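Local coordinates for spore coat polysaccharide biosynthesis protein SpsE (Bacillus subtilis, PDB 1VLI) that probably acts as a sialic acid synthase-like enzyme, condensing a sugar with a three-carbon donor, in making the polysaccharide of the spore coat, at residues P344-L355 / T369-L377; I140-L148 / E309-G317. One frame throughout, in Å; residues are numbered along the deposited sequence.

Contact 1: P344-L355 / T369-L377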
ATOM      1  N   PRO A 344      -7.466  21.781  -2.540  1.00 69.47           N
ATOM      2  CA  PRO A 344      -6.024  22.107  -2.641  1.00 66.52           C
ATOM      3  C   PRO A 344      -5.202  21.524  -1.465  1.00 63.47           C
ATOM      4  O   PRO A 344      -5.717  21.369  -0.363  1.00 64.35           O
ATOM      5  CB  PRO A 344      -6.010  23.640  -2.643  1.00 66.84           C
ATOM      6  CG  PRO A 344      -7.377  24.021  -3.077  1.00 66.26           C
ATOM      7  CD  PRO A 344      -8.297  22.999  -2.480  1.00 67.50           C
ATOM      8  N   GLN A 345      -3.945  21.181  -1.725  1.00 61.40           N
ATOM      9  CA  GLN A 345      -3.131  20.341  -0.820  1.00 58.27           C
ATOM     10  C   GLN A 345      -2.799  21.075   0.495  1.00 57.34           C
ATOM     11  O   GLN A 345      -2.700  22.318   0.503  1.00 55.98           O
ATOM     12  CB  GLN A 345      -1.876  19.838  -1.569  1.00 54.48           C
ATOM     13  CG  GLN A 345      -0.974  18.859  -0.824  1.00 50.59           C
ATOM     14  CD  GLN A 345      -1.749  17.663  -0.282  1.00 60.27           C
ATOM     15  OE1 GLN A 345      -2.529  17.814   0.652  1.00 55.13           O
ATOM     16  NE2 GLN A 345      -1.556  16.484  -0.886  1.00 50.72           N
ATOM     17  N   GLY A 346      -2.688  20.333   1.602  1.00 52.96           N
ATOM     18  CA  GLY A 346      -2.311  20.922   2.894  1.00 51.48           C
ATOM     19  C   GLY A 346      -0.797  20.831   3.050  1.00 53.96           C
ATOM     20  O   GLY A 346      -0.140  20.205   2.223  1.00 53.72           O
ATOM     21  N   LEU A 347      -0.227  21.460   4.083  1.00 53.96           N
ATOM     22  CA  LEU A 347       1.210  21.295   4.399  1.00 54.77           C
ATOM     23  C   LEU A 347       1.645  19.839   4.448  1.00 55.93           C
ATOM     24  O   LEU A 347       0.877  18.993   4.881  1.00 56.07           O
ATOM     25  CB  LEU A 347       1.537  21.877   5.769  1.00 52.17           C
ATOM     26  CG  LEU A 347       2.092  23.272   5.907  1.00 56.35           C
ATOM     27  CD1 LEU A 347       3.104  23.203   7.038  1.00 54.02           C
ATOM     28  CD2 LEU A 347       2.704  23.791   4.569  1.00 44.08           C
ATOM     29  N   HIS A 348       2.882  19.550   4.049  1.00 56.78           N
ATOM     30  CA  HIS A 348       3.385  18.169   4.135  1.00 56.04           C
ATOM     31  C   HIS A 348       3.260  17.577   5.548  1.00 54.68           C
ATOM     32  O   HIS A 348       3.532  18.263   6.529  1.00 51.78           O
ATOM     33  CB  HIS A 348       4.837  18.125   3.717  1.00 55.20           C
ATOM     34  CG  HIS A 348       5.324  16.747   3.460  1.00 51.34           C
ATOM     35  ND1 HIS A 348       5.694  15.887   4.471  1.00 60.03           N
ATOM     36  CD2 HIS A 348       5.475  16.063   2.309  1.00 44.81           C
ATOM     37  CE1 HIS A 348       6.074  14.736   3.950  1.00 48.72           C
ATOM     38  NE2 HIS A 348       5.945  14.816   2.637  1.00 55.28           N
ATOM     39  N   PRO A 349       2.812  16.327   5.667  1.00 55.66           N
ATOM     40  CA  PRO A 349       2.726  15.673   6.966  1.00 53.89           C
ATOM     41  C   PRO A 349       4.001  15.679   7.833  1.00 53.45           C
ATOM     42  O   PRO A 349       3.911  15.415   9.040  1.00 52.26           O
ATOM     43  CB  PRO A 349       2.341  14.239   6.587  1.00 56.06           C
ATOM     44  CG  PRO A 349       1.509  14.437   5.404  1.00 55.62           C
ATOM     45  CD  PRO A 349       2.261  15.467   4.602  1.00 53.43           C
ATOM     46  N   ARG A 350       5.168  15.975   7.257  1.00 52.58           N
ATOM     47  CA  ARG A 350       6.413  16.053   8.063  1.00 52.44           C
ATOM     48  C   ARG A 350       6.329  17.179   9.108  1.00 53.44           C
ATOM     49  O   ARG A 350       7.138  17.241  10.032  1.00 58.23           O
ATOM     50  CB  ARG A 350       7.684  16.188   7.175  1.00 52.18           C
ATOM     51  CG  ARG A 350       7.982  17.625   6.681  1.00 53.70           C
ATOM     52  CD  ARG A 350       9.310  17.814   5.893  1.00 50.62           C
ATOM     53  NE  ARG A 350       9.353  16.936   4.736  1.00 46.94           N
ATOM     54  CZ  ARG A 350       8.860  17.212   3.530  1.00 48.29           C
ATOM     55  NH1 ARG A 350       8.279  18.380   3.258  1.00 50.87           N
ATOM     56  NH2 ARG A 350       8.943  16.292   2.579  1.00 44.42           N
ATOM     57  N   PHE A 351       5.350  18.070   8.989  1.00 50.31           N
ATOM     58  CA  PHE A 351       5.226  19.150   9.963  1.00 51.59           C
ATOM     59  C   PHE A 351       4.163  18.912  11.006  1.00 52.32           C
ATOM     60  O   PHE A 351       3.929  19.775  11.830  1.00 56.01           O
ATOM     61  CB  PHE A 351       4.993  20.501   9.268  1.00 50.85           C
ATOM     62  CG  PHE A 351       6.048  20.835   8.214  1.00 58.93           C
ATOM     63  CD1 PHE A 351       7.309  21.337   8.584  1.00 49.90           C
ATOM     64  CD2 PHE A 351       5.782  20.637   6.863  1.00 54.05           C
ATOM     65  CE1 PHE A 351       8.253  21.673   7.628  1.00 53.82           C
ATOM     66  CE2 PHE A 351       6.717  20.976   5.901  1.00 53.24           C
ATOM     67  CZ  PHE A 351       7.966  21.485   6.289  1.00 50.74           C
ATOM     68  N   PHE A 352       3.547  17.737  11.022  1.00 53.07           N
ATOM     69  CA  PHE A 352       2.405  17.531  11.890  1.00 53.39           C
ATOM     70  C   PHE A 352       2.805  17.563  13.377  1.00 53.80           C
ATOM     71  O   PHE A 352       2.175  18.279  14.184  1.00 52.89           O
ATOM     72  CB  PHE A 352       1.659  16.250  11.508  1.00 54.64           C
ATOM     73  CG  PHE A 352       0.394  16.042  12.290  1.00 58.44           C
ATOM     74  CD1 PHE A 352      -0.789  16.685  11.914  1.00 57.94           C
ATOM     75  CD2 PHE A 352       0.382  15.214  13.401  1.00 54.87           C
ATOM     76  CE1 PHE A 352      -1.963  16.505  12.630  1.00 55.50           C
ATOM     77  CE2 PHE A 352      -0.783  15.028  14.127  1.00 61.25           C
ATOM     78  CZ  PHE A 352      -1.964  15.676  13.739  1.00 59.59           C
ATOM     79  N   GLU A 353       3.857  16.821  13.733  1.00 54.69           N
ATOM     80  CA  GLU A 353       4.401  16.860  15.095  1.00 58.31           C
ATOM     81  C   GLU A 353       4.715  18.273  15.568  1.00 57.98           C
ATOM     82  O   GLU A 353       4.269  18.687  16.637  1.00 62.54           O
ATOM     83  CB  GLU A 353       5.633  15.966  15.203  1.00 59.64           C
ATOM     84  CG  GLU A 353       5.328  14.601  15.790  1.00 67.95           C
ATOM     85  CD  GLU A 353       6.265  13.522  15.265  1.00 84.32           C
ATOM     86  OE1 GLU A 353       7.488  13.785  15.213  1.00 88.49           O
ATOM     87  OE2 GLU A 353       5.776  12.416  14.901  1.00 86.40           O
ATOM     88  N   LEU A 354       5.455  19.016  14.752  1.00 57.04           N
ATOM     89  CA  LEU A 354       5.838  20.396  15.030  1.00 55.04           C
ATOM     90  C   LEU A 354       4.637  21.275  15.359  1.00 54.35           C
ATOM     91  O   LEU A 354       4.617  21.973  16.386  1.00 53.14           O
ATOM     92  CB  LEU A 354       6.567  20.963  13.813  1.00 56.40           C
ATOM     93  CG  LEU A 354       7.157  22.362  13.865  1.00 58.16           C
ATOM     94  CD1 LEU A 354       8.341  22.367  14.793  1.00 67.46           C
ATOM     95  CD2 LEU A 354       7.620  22.736  12.462  1.00 55.80           C
ATOM     96  N   LEU A 355       3.626  21.253  14.496  1.00 53.14           N
ATOM     97  CA  LEU A 355       2.456  22.095  14.742  1.00 53.16           C
ATOM     98  C   LEU A 355       1.715  21.696  16.025  1.00 53.13           C
ATOM     99  O   LEU A 355       1.372  22.545  16.794  1.00 54.04           O
ATOM    100  CB  LEU A 355       1.510  22.056  13.543  1.00 53.93           C
ATOM    101  CG  LEU A 355       1.938  22.528  12.155  1.00 59.77           C
ATOM    102  CD1 LEU A 355       0.684  22.618  11.302  1.00 53.20           C
ATOM    103  CD2 LEU A 355       2.645  23.912  12.226  1.00 49.52           C
ATOM    104  N   THR A 369      -9.913  22.737   5.238  1.00 63.45           N
ATOM    105  CA  THR A 369      -9.012  23.473   4.380  1.00 59.78           C
ATOM    106  C   THR A 369      -7.607  22.977   4.659  1.00 58.48           C
ATOM    107  O   THR A 369      -7.248  22.731   5.816  1.00 58.18           O
ATOM    108  CB  THR A 369      -9.149  24.963   4.699  1.00 59.47           C
ATOM    109  OG1 THR A 369     -10.544  25.277   4.726  1.00 60.39           O
ATOM    110  CG2 THR A 369      -8.602  25.840   3.561  1.00 58.74           C
ATOM    111  N   GLY A 370      -6.824  22.781   3.604  1.00 55.10           N
ATOM    112  CA  GLY A 370      -5.453  22.415   3.804  1.00 53.38           C
ATOM    113  C   GLY A 370      -4.659  23.580   4.359  1.00 55.81           C
ATOM    114  O   GLY A 370      -4.757  24.714   3.854  1.00 56.05           O
ATOM    115  N   ILE A 371      -3.855  23.274   5.380  1.00 56.50           N
ATOM    116  CA  ILE A 371      -2.943  24.220   6.009  1.00 56.25           C
ATOM    117  C   ILE A 371      -1.888  24.671   5.027  1.00 57.05           C
ATOM    118  O   ILE A 371      -1.421  23.916   4.211  1.00 61.97           O
ATOM    119  CB  ILE A 371      -2.249  23.590   7.220  1.00 55.44           C
ATOM    120  CG1 ILE A 371      -3.280  23.101   8.227  1.00 56.35           C
ATOM    121  CG2 ILE A 371      -1.339  24.620   7.911  1.00 56.36           C
ATOM    122  CD1 ILE A 371      -3.982  24.205   8.906  1.00 41.08           C
ATOM    123  N   VAL A 372      -1.473  25.906   5.197  1.00 57.27           N
ATOM    124  CA  VAL A 372      -0.681  26.648   4.264  1.00 55.91           C
ATOM    125  C   VAL A 372       0.260  27.487   5.163  1.00 56.08           C
ATOM    126  O   VAL A 372       0.016  27.607   6.364  1.00 56.06           O
ATOM    127  CB  VAL A 372      -1.670  27.494   3.426  1.00 57.10           C
ATOM    128  CG1 VAL A 372      -1.581  28.962   3.731  1.00 53.02           C
ATOM    129  CG2 VAL A 372      -1.624  27.131   1.937  1.00 50.09           C
ATOM    130  N   TRP A 373       1.347  28.027   4.617  1.00 55.63           N
ATOM    131  CA  TRP A 373       2.353  28.692   5.455  1.00 54.27           C
ATOM    132  C   TRP A 373       1.836  29.977   6.049  1.00 54.47           C
ATOM    133  O   TRP A 373       2.166  30.342   7.183  1.00 55.40           O
ATOM    134  CB  TRP A 373       3.641  28.951   4.671  1.00 56.28           C
ATOM    135  CG  TRP A 373       4.472  27.732   4.545  1.00 54.13           C
ATOM    136  CD1 TRP A 373       4.719  27.023   3.403  1.00 58.98           C
ATOM    137  CD2 TRP A 373       5.144  27.032   5.607  1.00 56.03           C
ATOM    138  NE1 TRP A 373       5.506  25.926   3.690  1.00 53.68           N
ATOM    139  CE2 TRP A 373       5.782  25.910   5.036  1.00 54.78           C
ATOM    140  CE3 TRP A 373       5.258  27.232   6.995  1.00 66.43           C
ATOM    141  CZ2 TRP A 373       6.547  25.013   5.791  1.00 50.36           C
ATOM    142  CZ3 TRP A 373       6.004  26.314   7.750  1.00 59.79           C
ATOM    143  CH2 TRP A 373       6.631  25.231   7.144  1.00 58.48           C
ATOM    144  N   ASP A 374       0.995  30.659   5.289  1.00 54.79           N
ATOM    145  CA  ASP A 374       0.431  31.908   5.737  1.00 53.94           C
ATOM    146  C   ASP A 374      -0.456  31.772   6.963  1.00 54.98           C
ATOM    147  O   ASP A 374      -0.768  32.775   7.597  1.00 56.62           O
ATOM    148  CB  ASP A 374      -0.337  32.546   4.602  1.00 56.14           C
ATOM    149  CG  ASP A 374       0.563  33.315   3.649  1.00 63.31           C
ATOM    150  OD1 ASP A 374       1.799  33.401   3.863  1.00 65.57           O
ATOM    151  OD2 ASP A 374       0.105  33.872   2.642  1.00 74.27           O
ATOM    152  N   ASP A 375      -0.858  30.543   7.290  1.00 54.95           N
ATOM    153  CA  ASP A 375      -1.689  30.275   8.455  1.00 54.58           C
ATOM    154  C   ASP A 375      -0.821  30.239   9.698  1.00 54.02           C
ATOM    155  O   ASP A 375      -1.334  30.379  10.794  1.00 53.28           O
ATOM    156  CB  ASP A 375      -2.430  28.922   8.312  1.00 54.78           C
ATOM    157  CG  ASP A 375      -3.424  28.900   7.133  1.00 57.50           C
ATOM    158  OD1 ASP A 375      -3.958  29.990   6.817  1.00 56.30           O
ATOM    159  OD2 ASP A 375      -3.728  27.859   6.462  1.00 47.34           O
ATOM    160  N   ILE A 376       0.489  30.029   9.527  1.00 55.49           N
ATOM    161  CA  ILE A 376       1.401  29.853  10.677  1.00 57.60           C
ATOM    162  C   ILE A 376       2.515  30.883  10.819  1.00 60.24           C
ATOM    163  O   ILE A 376       3.063  31.031  11.917  1.00 63.23           O
ATOM    164  CB  ILE A 376       1.986  28.417  10.758  1.00 57.77           C
ATOM    165  CG1 ILE A 376       2.410  27.901   9.405  1.00 63.57           C
ATOM    166  CG2 ILE A 376       0.943  27.419  11.291  1.00 57.12           C
ATOM    167  CD1 ILE A 376       2.166  26.428   9.279  1.00 63.25           C
ATOM    168  N   LEU A 377       2.817  31.611   9.739  1.00 58.09           N
ATOM    169  CA  LEU A 377       3.903  32.589   9.731  1.00 54.90           C
ATOM    170  C   LEU A 377       3.440  34.041   9.858  1.00 52.63           C
ATOM    171  O   LEU A 377       2.527  34.510   9.147  1.00 50.34           O
ATOM    172  CB  LEU A 377       4.800  32.388   8.506  1.00 56.91           C
ATOM    173  CG  LEU A 377       5.523  31.036   8.488  1.00 56.15           C
ATOM    174  CD1 LEU A 377       6.189  30.810   7.146  1.00 57.90           C
ATOM    175  CD2 LEU A 377       6.535  30.889   9.654  1.00 56.63           C
TER
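With CG set anti to their carbonyl carbons, Phe351 (chi1 -54°) and Trp373 (chi1 -78°) bring their rings together as a T-shaped pair. The six-membered edge of the indole, CZ2 and CH2, points at one face of the phenyl ring, the centroids 5.2 Å apart and the planes at 77°; the aliphatic part of Arg350 lies over the other phenyl face. Leu347 lies against the indole and shares its two methyls between neighbours. Its CD2 makes a CH-pi contact over the pyrrole part of Trp373, 3.8 Å from the five-membered centroid, while its CD1 meets Ile376 CD1 tip to tip at 4.0 Å. Leu355 CD2 comes across Ile376 at 3.9 Å from CD1 and closes the cluster. With only an alanine at Leu347, the indole face would probably lose its CH-pi partner and Ile376 CD1 one of its two apolar neighbours here. The two backbones are in contact where Gly346 CA lies 3.6 Å from Gly370 CA, and Leu347 N gives a weak bond to Ile371 O. Leu347 and Ile371 each hydrogen-bond through the backbone to Ile318 of strand 317-320; the apolar cluster of loop and short helix belongs to the small SAF, or antifreeze-protein-like, domain.

Contact 2: I140-L148 / E309-G317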
ATOM      1  N   ILE A 140       1.078  -0.604   3.278  1.00 56.31           N
ATOM      2  CA  ILE A 140       0.750   0.821   3.206  1.00 53.52           C
ATOM      3  C   ILE A 140       0.558   1.145   1.717  1.00 51.47           C
ATOM      4  O   ILE A 140       1.360   0.737   0.910  1.00 50.07           O
ATOM      5  CB  ILE A 140       1.911   1.659   3.774  1.00 55.95           C
ATOM      6  CG1 ILE A 140       2.317   1.207   5.199  1.00 47.60           C
ATOM      7  CG2 ILE A 140       1.621   3.174   3.634  1.00 52.57           C
ATOM      8  CD1 ILE A 140       1.371   1.589   6.284  1.00 56.32           C
ATOM      9  N   ALA A 141      -0.527   1.828   1.373  1.00 49.07           N
ATOM     10  CA  ALA A 141      -0.824   2.209  -0.001  1.00 49.45           C
ATOM     11  C   ALA A 141       0.083   3.375  -0.434  1.00 53.74           C
ATOM     12  O   ALA A 141       0.658   4.096   0.419  1.00 51.61           O
ATOM     13  CB  ALA A 141      -2.326   2.657  -0.113  1.00 42.98           C
ATOM     14  N   SER A 142       0.123   3.600  -1.749  1.00 54.11           N
ATOM     15  CA  SER A 142       0.955   4.646  -2.341  1.00 57.17           C
ATOM     16  C   SER A 142       0.665   6.034  -1.785  1.00 62.66           C
ATOM     17  O   SER A 142       1.600   6.790  -1.510  1.00 64.56           O
ATOM     18  CB  SER A 142       0.804   4.665  -3.868  1.00 54.95           C
ATOM     19  OG  SER A 142       1.258   3.448  -4.441  1.00 56.46           O
ATOM     20  N   TYR A 143      -0.617   6.370  -1.605  1.00 66.15           N
ATOM     21  CA  TYR A 143      -0.993   7.750  -1.229  1.00 66.92           C
ATOM     22  C   TYR A 143      -0.683   8.089   0.226  1.00 64.86           C
ATOM     23  O   TYR A 143      -0.636   9.261   0.591  1.00 65.16           O
ATOM     24  CB  TYR A 143      -2.451   8.068  -1.583  1.00 70.03           C
ATOM     25  CG  TYR A 143      -2.744   7.907  -3.053  1.00 80.16           C
ATOM     26  CD1 TYR A 143      -1.813   8.327  -4.021  1.00 91.75           C
ATOM     27  CD2 TYR A 143      -3.937   7.323  -3.492  1.00 92.01           C
ATOM     28  CE1 TYR A 143      -2.056   8.177  -5.390  1.00 89.26           C
ATOM     29  CE2 TYR A 143      -4.199   7.168  -4.871  1.00 94.61           C
ATOM     30  CZ  TYR A 143      -3.251   7.605  -5.810  1.00 89.91           C
ATOM     31  OH  TYR A 143      -3.482   7.470  -7.160  1.00 87.52           O
ATOM     32  N   GLU A 144      -0.433   7.061   1.032  1.00 60.10           N
ATOM     33  CA  GLU A 144       0.094   7.231   2.378  1.00 56.40           C
ATOM     34  C   GLU A 144       1.616   7.151   2.458  1.00 54.66           C
ATOM     35  O   GLU A 144       2.169   7.018   3.555  1.00 53.77           O
ATOM     36  CB  GLU A 144      -0.507   6.184   3.325  1.00 57.98           C
ATOM     37  CG  GLU A 144      -1.923   6.496   3.793  1.00 56.01           C
ATOM     38  CD  GLU A 144      -2.947   6.446   2.679  1.00 57.30           C
ATOM     39  OE1 GLU A 144      -2.985   5.420   1.979  1.00 58.86           O
ATOM     40  OE2 GLU A 144      -3.725   7.416   2.516  1.00 53.85           O
ATOM     41  N   ILE A 145       2.315   7.216   1.327  1.00 53.44           N
ATOM     42  CA  ILE A 145       3.777   7.181   1.385  1.00 52.37           C
ATOM     43  C   ILE A 145       4.366   8.318   2.231  1.00 53.60           C
ATOM     44  O   ILE A 145       5.480   8.206   2.744  1.00 58.63           O
ATOM     45  CB  ILE A 145       4.412   7.167  -0.014  1.00 52.89           C
ATOM     46  CG1 ILE A 145       5.860   6.733   0.088  1.00 45.14           C
ATOM     47  CG2 ILE A 145       4.281   8.560  -0.759  1.00 52.90           C
ATOM     48  CD1 ILE A 145       6.451   6.363  -1.282  1.00 54.72           C
ATOM     49  N   ASN A 146       3.609   9.394   2.407  1.00 53.02           N
ATOM     50  CA  ASN A 146       4.104  10.570   3.127  1.00 53.40           C
ATOM     51  C   ASN A 146       3.347  10.782   4.422  1.00 53.00           C
ATOM     52  O   ASN A 146       3.451  11.843   5.027  1.00 56.11           O
ATOM     53  CB  ASN A 146       4.047  11.834   2.230  1.00 50.96           C
ATOM     54  CG  ASN A 146       2.623  12.326   2.006  1.00 59.97           C
ATOM     55  OD1 ASN A 146       1.662  11.554   2.149  1.00 51.13           O
ATOM     56  ND2 ASN A 146       2.470  13.618   1.647  1.00 52.77           N
ATOM     57  N   HIS A 147       2.601   9.770   4.863  1.00 51.83           N
ATOM     58  CA  HIS A 147       1.917   9.860   6.132  1.00 54.59           C
ATOM     59  C   HIS A 147       2.910   9.435   7.182  1.00 57.47           C
ATOM     60  O   HIS A 147       2.838   8.315   7.752  1.00 62.19           O
ATOM     61  CB  HIS A 147       0.695   8.948   6.163  1.00 56.56           C
ATOM     62  CG  HIS A 147      -0.227   9.216   7.302  1.00 54.24           C
ATOM     63  ND1 HIS A 147       0.179   9.840   8.466  1.00 56.68           N
ATOM     64  CD2 HIS A 147      -1.546   8.955   7.455  1.00 48.92           C
ATOM     65  CE1 HIS A 147      -0.850   9.948   9.286  1.00 54.19           C
ATOM     66  NE2 HIS A 147      -1.907   9.410   8.701  1.00 51.45           N
ATOM     67  N   LEU A 148       3.827  10.348   7.453  1.00 55.17           N
ATOM     68  CA  LEU A 148       4.973  10.074   8.303  1.00 54.19           C
ATOM     69  C   LEU A 148       4.584   9.728   9.744  1.00 54.58           C
ATOM     70  O   LEU A 148       5.157   8.800  10.309  1.00 55.73           O
ATOM     71  CB  LEU A 148       6.005  11.213   8.228  1.00 52.42           C
ATOM     72  CG  LEU A 148       6.570  11.606   6.840  1.00 45.91           C
ATOM     73  CD1 LEU A 148       7.797  12.442   7.079  1.00 52.25           C
ATOM     74  CD2 LEU A 148       6.934  10.408   5.896  1.00 44.97           C
ATOM     75  N   GLU A 309       1.326  13.720 -11.716  1.00120.74           N
ATOM     76  CA  GLU A 309       1.615  14.413 -10.425  1.00120.40           C
ATOM     77  C   GLU A 309       0.590  14.207  -9.289  1.00118.71           C
ATOM     78  O   GLU A 309       0.040  15.167  -8.720  1.00117.45           O
ATOM     79  CB  GLU A 309       1.972  15.896 -10.630  1.00119.58           C
ATOM     80  CG  GLU A 309       0.824  16.772 -11.102  1.00121.07           C
ATOM     81  CD  GLU A 309       1.267  18.179 -11.426  1.00123.03           C
ATOM     82  OE1 GLU A 309       2.275  18.333 -12.159  1.00126.60           O
ATOM     83  OE2 GLU A 309       0.601  19.127 -10.954  1.00128.65           O
ATOM     84  N   ILE A 310       0.364  12.932  -8.969  1.00116.65           N
ATOM     85  CA  ILE A 310      -0.502  12.536  -7.867  1.00114.69           C
ATOM     86  C   ILE A 310       0.167  12.833  -6.526  1.00111.85           C
ATOM     87  O   ILE A 310      -0.494  12.955  -5.491  1.00109.75           O
ATOM     88  CB  ILE A 310      -0.892  11.041  -7.984  1.00115.16           C
ATOM     89  CG1 ILE A 310       0.306  10.187  -8.411  1.00116.61           C
ATOM     90  CG2 ILE A 310      -2.059  10.860  -8.966  1.00116.05           C
ATOM     91  CD1 ILE A 310       0.075   8.683  -8.224  1.00116.58           C
ATOM     92  N   ARG A 311       1.489  12.963  -6.562  1.00110.01           N
ATOM     93  CA  ARG A 311       2.255  13.379  -5.390  1.00108.71           C
ATOM     94  C   ARG A 311       1.899  14.790  -4.894  1.00106.63           C
ATOM     95  O   ARG A 311       2.093  15.111  -3.720  1.00106.69           O
ATOM     96  CB  ARG A 311       3.770  13.206  -5.621  1.00108.90           C
ATOM     97  CG  ARG A 311       4.354  13.851  -6.873  1.00110.17           C
ATOM     98  CD  ARG A 311       5.847  13.600  -7.034  1.00108.75           C
ATOM     99  NE  ARG A 311       6.577  13.724  -5.767  1.00102.66           N
ATOM    100  CZ  ARG A 311       7.025  14.871  -5.254  1.00105.77           C
ATOM    101  NH1 ARG A 311       6.828  16.025  -5.890  1.00100.69           N
ATOM    102  NH2 ARG A 311       7.679  14.868  -4.101  1.00101.58           N
ATOM    103  N   ASN A 312       1.359  15.608  -5.792  1.00104.88           N
ATOM    104  CA  ASN A 312       0.892  16.951  -5.447  1.00104.47           C
ATOM    105  C   ASN A 312      -0.584  16.996  -5.024  1.00101.08           C
ATOM    106  O   ASN A 312      -0.915  17.628  -4.025  1.00100.78           O
ATOM    107  CB  ASN A 312       1.153  17.950  -6.603  1.00106.37           C
ATOM    108  CG  ASN A 312       2.658  18.164  -6.899  1.00108.67           C
ATOM    109  OD1 ASN A 312       3.097  18.084  -8.057  1.00107.97           O
ATOM    110  ND2 ASN A 312       3.438  18.446  -5.857  1.00105.12           N
ATOM    111  N   PHE A 313      -1.451  16.322  -5.786  1.00 97.94           N
ATOM    112  CA  PHE A 313      -2.906  16.357  -5.566  1.00 94.55           C
ATOM    113  C   PHE A 313      -3.523  15.114  -4.884  1.00 89.89           C
ATOM    114  O   PHE A 313      -4.713  15.145  -4.551  1.00 89.50           O
ATOM    115  CB  PHE A 313      -3.672  16.708  -6.873  1.00 96.49           C
ATOM    116  CG  PHE A 313      -3.942  15.518  -7.804  1.00103.26           C
ATOM    117  CD1 PHE A 313      -5.065  14.691  -7.618  1.00108.89           C
ATOM    118  CD2 PHE A 313      -3.098  15.251  -8.893  1.00108.45           C
ATOM    119  CE1 PHE A 313      -5.321  13.589  -8.478  1.00109.88           C
ATOM    120  CE2 PHE A 313      -3.350  14.157  -9.763  1.00108.33           C
ATOM    121  CZ  PHE A 313      -4.464  13.328  -9.552  1.00105.47           C
ATOM    122  N   ALA A 314      -2.742  14.040  -4.681  1.00 83.44           N
ATOM    123  CA  ALA A 314      -3.300  12.791  -4.120  1.00 77.69           C
ATOM    124  C   ALA A 314      -2.656  12.209  -2.845  1.00 73.67           C
ATOM    125  O   ALA A 314      -3.346  11.486  -2.097  1.00 72.30           O
ATOM    126  CB  ALA A 314      -3.431  11.706  -5.204  1.00 78.83           C
ATOM    127  N   TYR A 315      -1.372  12.508  -2.591  1.00 67.01           N
ATOM    128  CA  TYR A 315      -0.747  12.186  -1.300  1.00 61.68           C
ATOM    129  C   TYR A 315      -1.411  12.956  -0.170  1.00 60.20           C
ATOM    130  O   TYR A 315      -2.191  13.873  -0.423  1.00 58.06           O
ATOM    131  CB  TYR A 315       0.723  12.527  -1.295  1.00 61.07           C
ATOM    132  CG  TYR A 315       1.539  11.645  -2.169  1.00 65.05           C
ATOM    133  CD1 TYR A 315       0.956  10.555  -2.833  1.00 63.71           C
ATOM    134  CD2 TYR A 315       2.909  11.869  -2.330  1.00 63.18           C
ATOM    135  CE1 TYR A 315       1.717   9.719  -3.667  1.00 67.39           C
ATOM    136  CE2 TYR A 315       3.688  11.018  -3.172  1.00 63.28           C
ATOM    137  CZ  TYR A 315       3.074   9.967  -3.828  1.00 59.23           C
ATOM    138  OH  TYR A 315       3.796   9.129  -4.625  1.00 70.76           O
ATOM    139  N   ARG A 316      -1.090  12.608   1.075  1.00 57.12           N
ATOM    140  CA  ARG A 316      -1.717  13.278   2.216  1.00 55.88           C
ATOM    141  C   ARG A 316      -1.133  14.670   2.477  1.00 56.89           C
ATOM    142  O   ARG A 316      -0.024  14.996   2.016  1.00 60.17           O
ATOM    143  CB  ARG A 316      -1.623  12.415   3.475  1.00 55.38           C
ATOM    144  CG  ARG A 316      -2.226  11.008   3.328  1.00 54.46           C
ATOM    145  CD  ARG A 316      -3.008  10.554   4.558  1.00 49.93           C
ATOM    146  NE  ARG A 316      -3.801   9.369   4.272  1.00 57.23           N
ATOM    147  CZ  ARG A 316      -4.754   8.873   5.073  1.00 56.80           C
ATOM    148  NH1 ARG A 316      -5.079   9.448   6.223  1.00 40.79           N
ATOM    149  NH2 ARG A 316      -5.425   7.814   4.697  1.00 47.90           N
ATOM    150  N   GLY A 317      -1.894  15.491   3.197  1.00 54.71           N
ATOM    151  CA  GLY A 317      -1.416  16.745   3.727  1.00 53.79           C
ATOM    152  C   GLY A 317      -2.128  17.057   5.024  1.00 56.79           C
ATOM    153  O   GLY A 317      -2.954  16.262   5.510  1.00 57.58           O
TER
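Ile310, at the start of the short helix 310-313, places CD1 against the ring edge of Tyr143, 3.6 Å from CE1. One turn later Ala314 lays its methyl over a face of that ring in a CH-pi contact, 4.0 Å from the centroid. Tyr315 follows, crossing Tyr143 at about a right angle with its own ring enclosed on two sides: Arg311 CA covers one face and Ile145 CG2 the other, 3.7 Å from the centroid, while the hydroxyl bonds to Ala166 O. Arg316 then carries the polar half. Its backbone is read by the amide of Asn146, whose OD1 takes Arg316 N on an in-plane lone pair at 3.1 Å and whose ND2 gives to Arg316 O at 2.9 Å. The guanidinium comes side-on to Glu144, and NE and NH2 both converge on OE2: NE, at 2.6 Å, meets the anti lone pair of OE2, while NH2 comes from above the carboxylate plane. Arg339 is a second salt-bridge partner of OE2. The first segment is the loop from strand 138-140 to helix 148-155, a beta-alpha connection of the NeuB TIM barrel, and here it is joined to the segment that leads into strand 317-320 of the SAF domain.

The two contacts illustrate how a small appended domain is packed within itself and joined to its neighbour: contact 1 lies inside the SAF domain, and contact 2 ties the segment leading into strand 317-320 to a loop of the barrel. Their centres lie about 15 Å apart, yet they touch directly. Gln345 NE2 of contact 1 is 2.7 Å from Tyr315 O of contact 2, a probable hydrogen bond, and Pro349 CB packs 3.1 Å from Asn146 O. Strand 317-320 begins at the end of segment 309-317, and its Ile318 is the backbone partner of Leu347 and Ile371. Contact 2 is also near the metal: the Ser142 side chain is about 8 Å from the zinc ion bound by His226 and His248.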